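Local coordinates for pesticidial crystal protein CRY2AA (Bacillus thuringiensis serovar kurstaki, PDB 1I5P) that kills dipteran and lepidopteran larvae by binding to their midgut epithelial cells and promoting colloid-osmotic lysis, at residues Y227-F231 with F244-F249; V50-V54 with L250-Y255. All coordinates share one frame; numbering follows the deposited sequence.

Contact 1: Y227-F231 with F244-F249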
ATOM      1  N   TYR A 227      15.391  -5.412  -2.418  1.00 14.34           N
ATOM      2  CA  TYR A 227      14.330  -6.108  -1.710  1.00 14.56           C
ATOM      3  C   TYR A 227      14.024  -7.473  -2.319  1.00 14.95           C
ATOM      4  O   TYR A 227      13.874  -8.454  -1.595  1.00 12.41           O
ATOM      5  CB  TYR A 227      13.064  -5.261  -1.707  1.00 13.69           C
ATOM      6  CG  TYR A 227      11.871  -5.959  -1.094  1.00 14.17           C
ATOM      7  CD1 TYR A 227      11.722  -6.044   0.287  1.00 10.03           C
ATOM      8  CD2 TYR A 227      10.884  -6.521  -1.900  1.00 13.97           C
ATOM      9  CE1 TYR A 227      10.615  -6.665   0.854  1.00 13.13           C
ATOM     10  CE2 TYR A 227       9.775  -7.149  -1.342  1.00 16.62           C
ATOM     11  CZ  TYR A 227       9.645  -7.213   0.033  1.00 14.54           C
ATOM     12  OH  TYR A 227       8.538  -7.823   0.577  1.00 18.41           O
ATOM     13  N   GLN A 228      13.928  -7.535  -3.645  1.00 15.24           N
ATOM     14  CA  GLN A 228      13.625  -8.804  -4.317  1.00 17.21           C
ATOM     15  C   GLN A 228      14.667  -9.871  -4.035  1.00 14.76           C
ATOM     16  O   GLN A 228      14.325 -11.031  -3.832  1.00 15.70           O
ATOM     17  CB  GLN A 228      13.491  -8.614  -5.835  1.00 17.68           C
ATOM     18  CG  GLN A 228      12.141  -8.071  -6.265  1.00 22.96           C
ATOM     19  CD  GLN A 228      11.868  -8.280  -7.750  1.00 26.37           C
ATOM     20  OE1 GLN A 228      12.519  -7.684  -8.606  1.00 26.03           O
ATOM     21  NE2 GLN A 228      10.895  -9.131  -8.058  1.00 25.73           N
ATOM     22  N   THR A 229      15.936  -9.485  -4.034  1.00 15.69           N
ATOM     23  CA  THR A 229      17.002 -10.440  -3.757  1.00 16.79           C
ATOM     24  C   THR A 229      16.825 -11.039  -2.358  1.00 16.06           C
ATOM     25  O   THR A 229      16.949 -12.250  -2.161  1.00 16.33           O
ATOM     26  CB  THR A 229      18.391  -9.766  -3.845  1.00 15.96           C
ATOM     27  OG1 THR A 229      18.633  -9.347  -5.193  1.00 16.79           O
ATOM     28  CG2 THR A 229      19.489 -10.730  -3.411  1.00 16.13           C
ATOM     29  N   ALA A 230      16.522 -10.181  -1.391  1.00 16.18           N
ATOM     30  CA  ALA A 230      16.335 -10.623  -0.013  1.00 15.18           C
ATOM     31  C   ALA A 230      15.079 -11.466   0.145  1.00 15.55           C
ATOM     32  O   ALA A 230      15.079 -12.473   0.857  1.00 12.01           O
ATOM     33  CB  ALA A 230      16.262  -9.417   0.913  1.00 17.17           C
ATOM     34  N   PHE A 231      14.004 -11.043  -0.516  1.00 14.26           N
ATOM     35  CA  PHE A 231      12.741 -11.758  -0.437  1.00 14.83           C
ATOM     36  C   PHE A 231      12.886 -13.181  -0.980  1.00 15.62           C
ATOM     37  O   PHE A 231      12.258 -14.108  -0.467  1.00 14.58           O
ATOM     38  CB  PHE A 231      11.655 -11.006  -1.217  1.00 14.83           C
ATOM     39  CG  PHE A 231      10.256 -11.428  -0.867  1.00 14.93           C
ATOM     40  CD1 PHE A 231       9.605 -10.881   0.236  1.00 14.88           C
ATOM     41  CD2 PHE A 231       9.602 -12.400  -1.616  1.00 12.18           C
ATOM     42  CE1 PHE A 231       8.317 -11.298   0.588  1.00 16.53           C
ATOM     43  CE2 PHE A 231       8.324 -12.825  -1.276  1.00 13.86           C
ATOM     44  CZ  PHE A 231       7.676 -12.274  -0.169  1.00 14.29           C
ATOM     45  N   PHE A 244       7.870  -8.795   7.138  1.00 12.54           N
ATOM     46  CA  PHE A 244       9.074  -8.408   6.430  1.00 10.86           C
ATOM     47  C   PHE A 244       8.654  -7.464   5.310  1.00 10.32           C
ATOM     48  O   PHE A 244       9.289  -6.439   5.077  1.00  8.80           O
ATOM     49  CB  PHE A 244       9.770  -9.632   5.829  1.00 13.50           C
ATOM     50  CG  PHE A 244      10.996  -9.297   5.019  1.00 13.08           C
ATOM     51  CD1 PHE A 244      12.189  -8.953   5.644  1.00 15.92           C
ATOM     52  CD2 PHE A 244      10.950  -9.304   3.628  1.00 15.01           C
ATOM     53  CE1 PHE A 244      13.321  -8.627   4.900  1.00 16.75           C
ATOM     54  CE2 PHE A 244      12.077  -8.978   2.870  1.00 15.73           C
ATOM     55  CZ  PHE A 244      13.265  -8.636   3.509  1.00 17.55           C
ATOM     56  N   ARG A 245       7.575  -7.823   4.616  1.00  9.46           N
ATOM     57  CA  ARG A 245       7.066  -7.010   3.514  1.00 11.37           C
ATOM     58  C   ARG A 245       6.539  -5.674   4.021  1.00 11.15           C
ATOM     59  O   ARG A 245       6.845  -4.622   3.464  1.00 11.70           O
ATOM     60  CB  ARG A 245       5.943  -7.745   2.769  1.00 12.25           C
ATOM     61  CG  ARG A 245       5.241  -6.891   1.714  1.00 10.91           C
ATOM     62  CD  ARG A 245       4.177  -7.684   0.973  1.00 13.56           C
ATOM     63  NE  ARG A 245       3.451  -6.853   0.017  1.00 14.22           N
ATOM     64  CZ  ARG A 245       2.614  -5.875   0.354  1.00 16.76           C
ATOM     65  NH1 ARG A 245       2.384  -5.595   1.630  1.00 14.44           N
ATOM     66  NH2 ARG A 245       2.014  -5.167  -0.591  1.00 15.63           N
ATOM     67  N   THR A 246       5.741  -5.731   5.081  1.00 10.70           N
ATOM     68  CA  THR A 246       5.173  -4.527   5.664  1.00 10.51           C
ATOM     69  C   THR A 246       6.266  -3.558   6.069  1.00 10.80           C
ATOM     70  O   THR A 246       6.208  -2.370   5.740  1.00 10.20           O
ATOM     71  CB  THR A 246       4.317  -4.860   6.895  1.00 10.25           C
ATOM     72  OG1 THR A 246       3.116  -5.514   6.465  1.00  9.12           O
ATOM     73  CG2 THR A 246       3.966  -3.600   7.670  1.00  5.54           C
ATOM     74  N   TYR A 247       7.268  -4.073   6.775  1.00 11.56           N
ATOM     75  CA  TYR A 247       8.373  -3.249   7.228  1.00 11.52           C
ATOM     76  C   TYR A 247       9.020  -2.515   6.052  1.00 11.24           C
ATOM     77  O   TYR A 247       9.214  -1.300   6.101  1.00 12.27           O
ATOM     78  CB  TYR A 247       9.427  -4.103   7.945  1.00  9.79           C
ATOM     79  CG  TYR A 247      10.433  -3.266   8.699  1.00 11.14           C
ATOM     80  CD1 TYR A 247      10.282  -3.013  10.067  1.00 11.85           C
ATOM     81  CD2 TYR A 247      11.498  -2.661   8.031  1.00 11.63           C
ATOM     82  CE1 TYR A 247      11.167  -2.172  10.747  1.00 10.93           C
ATOM     83  CE2 TYR A 247      12.383  -1.819   8.699  1.00 13.16           C
ATOM     84  CZ  TYR A 247      12.211  -1.578  10.052  1.00 14.30           C
ATOM     85  OH  TYR A 247      13.070  -0.712  10.698  1.00 19.28           O
ATOM     86  N   MET A 248       9.346  -3.248   4.991  1.00 10.60           N
ATOM     87  CA  MET A 248       9.973  -2.649   3.812  1.00 11.23           C
ATOM     88  C   MET A 248       9.029  -1.763   2.997  1.00 11.60           C
ATOM     89  O   MET A 248       9.454  -0.771   2.402  1.00 11.39           O
ATOM     90  CB  MET A 248      10.564  -3.742   2.917  1.00  8.33           C
ATOM     91  CG  MET A 248      11.783  -4.447   3.521  1.00 16.18           C
ATOM     92  SD  MET A 248      13.152  -3.303   3.865  1.00 16.10           S
ATOM     93  CE  MET A 248      13.998  -4.143   5.235  1.00 18.47           C
ATOM     94  N   PHE A 249       7.747  -2.102   2.966  1.00 11.41           N
ATOM     95  CA  PHE A 249       6.812  -1.279   2.212  1.00 14.43           C
ATOM     96  C   PHE A 249       6.604   0.074   2.899  1.00 14.63           C
ATOM     97  O   PHE A 249       6.465   1.098   2.236  1.00 17.17           O
ATOM     98  CB  PHE A 249       5.485  -2.013   2.023  1.00 14.07           C
ATOM     99  CG  PHE A 249       5.378  -2.709   0.693  1.00 15.15           C
ATOM    100  CD1 PHE A 249       6.171  -3.817   0.406  1.00 15.09           C
ATOM    101  CD2 PHE A 249       4.529  -2.219  -0.297  1.00 17.00           C
ATOM    102  CE1 PHE A 249       6.123  -4.429  -0.842  1.00 15.46           C
ATOM    103  CE2 PHE A 249       4.470  -2.823  -1.555  1.00 17.16           C
ATOM    104  CZ  PHE A 249       5.271  -3.931  -1.829  1.00 18.26           C
TER
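Tyr227 reaches from helix 202-232 to Phe244, Arg245 and Met248 of helix 238-259, where the last two long helices of the delta-endotoxin helical bundle pair. The short segments' axes run antiparallel at 168°, 12.0 Å apart, a distance bridged by long aromatic side chains.

Aromatic packing dominates. The Tyr227 and Phe244 rings lie nearly parallel (13°) but slid so far apart that they barely overlap, their centroids 5.5 Å from each other; the closest approach is Tyr227 CE1 to Phe244 CE2, 3.4 Å. Phe231 and Phe244 meet rim to rim, each presenting an edge near its own plane, CD1 of Phe231 being 4.0 Å from CD2 of Phe244. Small Ala230 lets the end of the Phe244 ring come close to its helix.

Aliphatic contacts fill in beside the rings. Met248 lays CB and CG against CD1 and CE1 of Tyr227, and its bent chain carries SD and CE away; Leu171 of helix 170-193 packs on Met248 and Phe244.

Arg245 sends its guanidinium away, to a hydrogen bond with Asn274 O, and meets Tyr227 through CA, CB and CG: the trans chi1 of Tyr227 (175°) swings the ring out from its helix, bringing OH within 3.4 Å of Arg245 CB.

Contact 2: V50-V54 with L250-Y255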
ATOM      1  N   VAL A  50       8.898  -0.414  13.273  1.00 13.89           N
ATOM      2  CA  VAL A  50       8.864   0.612  12.242  1.00 14.30           C
ATOM      3  C   VAL A  50       8.900   1.970  12.932  1.00 14.25           C
ATOM      4  O   VAL A  50       8.156   2.214  13.878  1.00 14.00           O
ATOM      5  CB  VAL A  50       7.566   0.531  11.387  1.00 13.94           C
ATOM      6  CG1 VAL A  50       7.480   1.737  10.445  1.00 14.91           C
ATOM      7  CG2 VAL A  50       7.546  -0.757  10.587  1.00 10.30           C
ATOM      8  N   ALA A  51       9.783   2.842  12.463  1.00 15.06           N
ATOM      9  CA  ALA A  51       9.906   4.184  13.017  1.00 13.38           C
ATOM     10  C   ALA A  51       8.723   4.989  12.497  1.00 13.25           C
ATOM     11  O   ALA A  51       8.539   5.117  11.287  1.00 13.59           O
ATOM     12  CB  ALA A  51      11.214   4.814  12.564  1.00 11.79           C
ATOM     13  N   PRO A  52       7.895   5.531  13.404  1.00 13.12           N
ATOM     14  CA  PRO A  52       6.722   6.325  13.027  1.00 13.44           C
ATOM     15  C   PRO A  52       6.977   7.453  12.028  1.00 13.71           C
ATOM     16  O   PRO A  52       6.085   7.802  11.255  1.00 11.40           O
ATOM     17  CB  PRO A  52       6.218   6.853  14.369  1.00 15.38           C
ATOM     18  CG  PRO A  52       7.470   6.878  15.219  1.00 14.59           C
ATOM     19  CD  PRO A  52       8.067   5.545  14.864  1.00 12.36           C
ATOM     20  N   VAL A  53       8.175   8.031  12.042  1.00 11.63           N
ATOM     21  CA  VAL A  53       8.482   9.109  11.112  1.00 12.24           C
ATOM     22  C   VAL A  53       8.276   8.690   9.649  1.00 13.74           C
ATOM     23  O   VAL A  53       7.944   9.523   8.799  1.00 14.48           O
ATOM     24  CB  VAL A  53       9.937   9.607  11.286  1.00 12.56           C
ATOM     25  CG1 VAL A  53      10.920   8.531  10.843  1.00 12.61           C
ATOM     26  CG2 VAL A  53      10.146  10.884  10.494  1.00 10.02           C
ATOM     27  N   VAL A  54       8.465   7.408   9.347  1.00 13.77           N
ATOM     28  CA  VAL A  54       8.301   6.958   7.964  1.00 16.18           C
ATOM     29  C   VAL A  54       6.863   7.199   7.521  1.00 14.80           C
ATOM     30  O   VAL A  54       6.609   7.565   6.371  1.00 13.82           O
ATOM     31  CB  VAL A  54       8.667   5.451   7.788  1.00 17.38           C
ATOM     32  CG1 VAL A  54      10.074   5.194   8.320  1.00 18.93           C
ATOM     33  CG2 VAL A  54       7.651   4.565   8.494  1.00 20.56           C
ATOM     34  N   LEU A 250       6.605   0.083   4.227  1.00 13.45           N
ATOM     35  CA  LEU A 250       6.425   1.328   4.967  1.00 14.49           C
ATOM     36  C   LEU A 250       7.698   2.170   5.001  1.00 15.31           C
ATOM     37  O   LEU A 250       7.638   3.400   4.953  1.00 13.50           O
ATOM     38  CB  LEU A 250       5.979   1.032   6.399  1.00 13.57           C
ATOM     39  CG  LEU A 250       4.514   0.623   6.581  1.00 11.96           C
ATOM     40  CD1 LEU A 250       4.269   0.225   8.028  1.00  9.54           C
ATOM     41  CD2 LEU A 250       3.612   1.781   6.183  1.00 11.70           C
ATOM     42  N   ASN A 251       8.843   1.493   5.072  1.00 14.00           N
ATOM     43  CA  ASN A 251      10.147   2.144   5.135  1.00 12.32           C
ATOM     44  C   ASN A 251      10.759   2.457   3.783  1.00 11.85           C
ATOM     45  O   ASN A 251      11.615   3.337   3.674  1.00 12.57           O
ATOM     46  CB  ASN A 251      11.142   1.257   5.891  1.00 10.89           C
ATOM     47  CG  ASN A 251      11.123   1.492   7.374  1.00 11.26           C
ATOM     48  OD1 ASN A 251      11.727   2.445   7.867  1.00 13.50           O
ATOM     49  ND2 ASN A 251      10.423   0.628   8.102  1.00 11.00           N
ATOM     50  N   VAL A 252      10.332   1.732   2.755  1.00 11.06           N
ATOM     51  CA  VAL A 252      10.916   1.914   1.439  1.00 11.74           C
ATOM     52  C   VAL A 252       9.994   2.078   0.235  1.00 12.00           C
ATOM     53  O   VAL A 252      10.104   3.054  -0.501  1.00 11.35           O
ATOM     54  CB  VAL A 252      11.885   0.740   1.128  1.00 10.34           C
ATOM     55  CG1 VAL A 252      12.497   0.912  -0.262  1.00  6.95           C
ATOM     56  CG2 VAL A 252      12.975   0.665   2.197  1.00  6.97           C
ATOM     57  N   PHE A 253       9.083   1.140   0.023  1.00 11.75           N
ATOM     58  CA  PHE A 253       8.255   1.217  -1.171  1.00 12.38           C
ATOM     59  C   PHE A 253       7.132   2.228  -1.257  1.00 13.42           C
ATOM     60  O   PHE A 253       6.643   2.511  -2.356  1.00 15.27           O
ATOM     61  CB  PHE A 253       7.799  -0.192  -1.542  1.00 10.91           C
ATOM     62  CG  PHE A 253       8.953  -1.102  -1.821  1.00 12.28           C
ATOM     63  CD1 PHE A 253       9.382  -2.017  -0.869  1.00 13.72           C
ATOM     64  CD2 PHE A 253       9.710  -0.934  -2.981  1.00 12.08           C
ATOM     65  CE1 PHE A 253      10.556  -2.746  -1.060  1.00 16.48           C
ATOM     66  CE2 PHE A 253      10.878  -1.652  -3.181  1.00 12.54           C
ATOM     67  CZ  PHE A 253      11.305  -2.558  -2.219  1.00 15.76           C
ATOM     68  N   GLU A 254       6.724   2.786  -0.123  1.00 11.69           N
ATOM     69  CA  GLU A 254       5.705   3.826  -0.155  1.00 13.07           C
ATOM     70  C   GLU A 254       6.379   4.976  -0.890  1.00 11.75           C
ATOM     71  O   GLU A 254       5.753   5.702  -1.657  1.00 11.80           O
ATOM     72  CB  GLU A 254       5.338   4.263   1.260  1.00 15.03           C
ATOM     73  CG  GLU A 254       4.100   3.585   1.791  1.00 21.86           C
ATOM     74  CD  GLU A 254       2.861   3.937   0.984  1.00 27.09           C
ATOM     75  OE1 GLU A 254       2.110   3.006   0.622  1.00 27.08           O
ATOM     76  OE2 GLU A 254       2.639   5.141   0.714  1.00 28.70           O
ATOM     77  N   TYR A 255       7.681   5.116  -0.658  1.00 10.75           N
ATOM     78  CA  TYR A 255       8.465   6.169  -1.293  1.00 10.55           C
ATOM     79  C   TYR A 255       8.719   5.852  -2.756  1.00 10.77           C
ATOM     80  O   TYR A 255       8.567   6.712  -3.617  1.00 13.19           O
ATOM     81  CB  TYR A 255       9.792   6.348  -0.554  1.00  9.93           C
ATOM     82  CG  TYR A 255       9.597   6.633   0.917  1.00 13.42           C
ATOM     83  CD1 TYR A 255      10.135   5.795   1.894  1.00 12.92           C
ATOM     84  CD2 TYR A 255       8.852   7.735   1.331  1.00 14.84           C
ATOM     85  CE1 TYR A 255       9.926   6.052   3.255  1.00 17.17           C
ATOM     86  CE2 TYR A 255       8.641   8.001   2.681  1.00 16.52           C
ATOM     87  CZ  TYR A 255       9.176   7.162   3.636  1.00 16.58           C
ATOM     88  OH  TYR A 255       8.959   7.444   4.964  1.00 15.25           O
TER
HETATM   89  O   HOH W   1      11.768   1.801  10.570  1.00  8.44           O
HETATM   90  O   HOH W   2       5.316   4.891   5.186  1.00 16.11           O
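Val54 meets Leu250, Asn251 and Tyr255 where the start of helix 53-65 packs on helix 238-259 in the toxin's helical domain. This is the tight part. Branched at CB, Val54 turns a compact apolar surface to the helix: CG1 sits 3.2 Å from Asn251 OD1, and CB packs 3.6 Å from the Leu250 carbonyl oxygen. A wider pi-type turn at 250-253 interrupts the regular helix here. Tyr255 bridges the distance with a long, rigid ring, carried toward Val54 O by a chi1 of -56° that sets CG anti to Tyr255's own carbonyl carbon. Its hydroxyl donates a weak hydrogen bond to Val54 O, OH to O 2.7 Å, and has a second weak partner in Gln179 NE2. Val54 O also accepts from Ser58 OG and, weakly, from water 2, which donates to Leu250 O as well.

The looser part lies around Val50 and water 1. Val50 CG1 is 3.9 Å from Asn251 ND2, and CG2 is 4.3 Å from Leu250 CD1. Water 1 accepts from Ala51 N and donates to Asn251 OD1 (2.8 Å). The Asn251 amide suits this divided setting: OD1 accepts from the water while ND2 donates to Tyr247 O one turn earlier.

Around the contact, Val50 packs on Trp41 of helix 31-44, Ala51 and Val53 rest on helix 88-101, and helix 170-193 borders Val54, Asn251 and Tyr255.

How the contacts relate
Contacts 1 and 2, with centres about 12 Å apart, use successive parts of helix 238-259 in the helical domain. Along the chain 50-54 comes first, then 227-231, 244-249 and 250-255, so contact 2 spans nearly the whole bundle in sequence while contact 1 joins neighbouring helices. They touch directly: probable backbone hydrogen bonds run from Phe253 N to Met248 O and from Glu254 N to Phe249 O, and Tyr227 packs on Phe253 as Tyr247 does on Val50. This part of helix 238-259, buried at both contacts, thus joins helix 202-232 to the start of helix 53-65.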